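Local coordinates for SeviL (PDB 6LF2), which binds the glycans of GM1b and asialo-GM1 as an R-type lectin of the trefoil fold from a mussel, at the interface of chains A and B. Sequence-based numbering; all coordinates share one arbitrary frame. Chains: chain A/B, SeviL.

The interface of chains A and B. Residues chain A 15-16, 20, 95, 127; chain B 15, 22, 39, 129.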
loop_
_atom_site.group_PDB
_atom_site.type_symbol
_atom_site.label_atom_id
_atom_site.label_comp_id
_atom_site.label_asym_id
_atom_site.label_seq_id
_atom_site.Cartn_x
_atom_site.Cartn_y
_atom_site.Cartn_z
ATOM N N GLN A 15 3.079 3.406 -5.461
ATOM C CA GLN A 15 1.756 3.982 -5.259
ATOM C C GLN A 15 1.853 5.473 -4.967
ATOM O O GLN A 15 2.723 5.913 -4.214
ATOM C CB GLN A 15 1.043 3.272 -4.106
ATOM C CG GLN A 15 -0.371 3.739 -3.890
ATOM C CD GLN A 15 -1.180 2.711 -3.139
ATOM O OE1 GLN A 15 -1.374 1.599 -3.621
ATOM N NE2 GLN A 15 -1.643 3.070 -1.946
ATOM N N ASN A 16 0.949 6.244 -5.557
ATOM C CA ASN A 16 1.010 7.692 -5.475
ATOM C C ASN A 16 0.219 8.196 -4.276
ATOM O O ASN A 16 -0.914 7.760 -4.040
ATOM C CB ASN A 16 0.479 8.321 -6.760
ATOM C CG ASN A 16 0.937 9.747 -6.930
ATOM O OD1 ASN A 16 0.382 10.654 -6.333
ATOM N ND2 ASN A 16 1.972 9.953 -7.751
ATOM N N GLY A 20 -3.705 7.563 -4.688
ATOM C CA GLY A 20 -3.696 6.140 -4.413
ATOM C C GLY A 20 -3.492 5.248 -5.621
ATOM O O GLY A 20 -3.603 4.018 -5.497
ATOM N N PHE A 95 7.388 8.663 2.120
ATOM C CA PHE A 95 7.204 8.937 0.701
ATOM C C PHE A 95 8.489 9.479 0.088
ATOM O O PHE A 95 9.288 10.143 0.757
ATOM C CB PHE A 95 6.056 9.923 0.483
ATOM C CG PHE A 95 4.722 9.353 0.823
ATOM C CD1 PHE A 95 4.240 9.405 2.122
ATOM C CD2 PHE A 95 3.962 8.720 -0.146
ATOM C CE1 PHE A 95 3.008 8.849 2.432
ATOM C CE2 PHE A 95 2.734 8.166 0.164
ATOM C CZ PHE A 95 2.261 8.232 1.448
ATOM N N ILE A 127 5.009 6.000 -2.586
ATOM C CA ILE A 127 5.425 5.037 -1.573
ATOM C C ILE A 127 5.667 3.705 -2.271
ATOM O O ILE A 127 4.830 3.239 -3.052
ATOM C CB ILE A 127 4.400 4.938 -0.425
ATOM C CG1 ILE A 127 4.871 3.945 0.640
ATOM C CG2 ILE A 127 2.986 4.641 -0.941
ATOM C CD1 ILE A 127 4.184 4.165 1.978
ATOM N N GLN B 15 -4.587 -2.170 3.188
ATOM C CA GLN B 15 -5.145 -1.873 1.879
ATOM C C GLN B 15 -5.759 -3.122 1.257
ATOM O O GLN B 15 -5.225 -4.226 1.398
ATOM C CB GLN B 15 -4.050 -1.293 0.966
ATOM C CG GLN B 15 -4.537 -0.873 -0.416
ATOM C CD GLN B 15 -3.563 0.066 -1.103
ATOM O OE1 GLN B 15 -3.258 1.152 -0.590
ATOM N NE2 GLN B 15 -3.070 -0.348 -2.272
ATOM N N ARG B 22 -8.014 1.878 1.439
ATOM C CA ARG B 22 -7.308 1.788 2.709
ATOM C C ARG B 22 -8.286 1.982 3.861
ATOM O O ARG B 22 -9.114 2.898 3.833
ATOM C CB ARG B 22 -6.173 2.822 2.783
ATOM C CG ARG B 22 -4.864 2.350 2.143
ATOM C CD ARG B 22 -4.163 3.456 1.348
ATOM N NE ARG B 22 -4.724 3.569 -0.000
ATOM C CZ ARG B 22 -5.367 4.632 -0.473
ATOM N NH1 ARG B 22 -5.540 5.714 0.275
ATOM N NH2 ARG B 22 -5.845 4.611 -1.714
ATOM N N MET B 39 -3.955 9.274 -0.055
ATOM C CA MET B 39 -3.413 8.703 1.171
ATOM C C MET B 39 -3.340 9.784 2.247
ATOM O O MET B 39 -2.746 10.851 2.037
ATOM C CB MET B 39 -2.040 8.088 0.892
ATOM C CG MET B 39 -2.096 7.022 -0.216
ATOM S SD MET B 39 -0.565 6.107 -0.501
ATOM C CE MET B 39 -0.392 5.231 1.051
ATOM N N PHE B 129 1.106 -2.901 4.701
ATOM C CA PHE B 129 2.458 -2.510 4.338
ATOM C C PHE B 129 2.971 -1.374 5.215
ATOM O O PHE B 129 2.206 -0.533 5.689
ATOM C CB PHE B 129 2.569 -2.137 2.845
ATOM C CG PHE B 129 1.683 -0.985 2.394
ATOM C CD1 PHE B 129 2.174 0.318 2.389
ATOM C CD2 PHE B 129 0.411 -1.216 1.881
ATOM C CE1 PHE B 129 1.410 1.367 1.935
ATOM C CE2 PHE B 129 -0.367 -0.168 1.425
ATOM C CZ PHE B 129 0.134 1.133 1.445
HETATM O O HOH W 1 -4.559 2.655 -3.200
#
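Strand 12-16 of chain A, through A:Gln15, meets strand 6-16 of chain B, through B:Gln15, while the loop carrying B:Met39 reaches over to strand 126-130 and the A:Phe95 loop of chain A. The two glutamines approach from opposite directions and pair amide to amide. A:Gln15 NE2 donates to B:Gln15 OE1 at 2.9 Å, and B:Gln15 NE2 returns the bond to A:Gln15 OE1, also at 2.9 Å. The first hydrogen bond is nearly straight, 173° at the hydrogen, the second almost equally so, and each donor lies in the carbonyl plane on a lone pair of its acceptor. With the amide planes 8° apart, the reciprocal pair forms an almost flat ring that fixes the rotation of both groups. Each glutamine side chain gets there by placing CG anti to the backbone N and running extended beyond it.

A second donor, B:Arg22 NE, supports this orientation of the B:Gln15 amide: it reaches OE1 at 2.9 Å in a bent bond from well above the carbonyl plane, and this oxygen accepts from it as well as from A:Gln15 NE2. The same guanidinium also bridges the chains through a water that contacts B:Arg22 NH2 and the backbone A:Gly20 O, each at 2.8 Å.

B:Met39 supplies much of the apolar contact. Its sulfur SD lies 3.9 Å from A:Ile127 CG2 and meets the A:Phe95 ring at its edge, in plane; chi3 of 65° bends the methyl CE back towards A:Ile127 and A:Phe95. A:Gln15 NE2 makes a weak hydrogen bond to this sulfur. The other branch of A:Ile127, through CD1, touches the edge of the B:Phe129 ring at CE1, 3.9 Å away.

Strands 12-16 (6-16 in chain B), 22-26 and 126-130, with the B:Met39, A:Gly20 and A:Phe95 loops, form this patch, one part of a two-fold symmetric interface between two trefoils that may be the biological dimer.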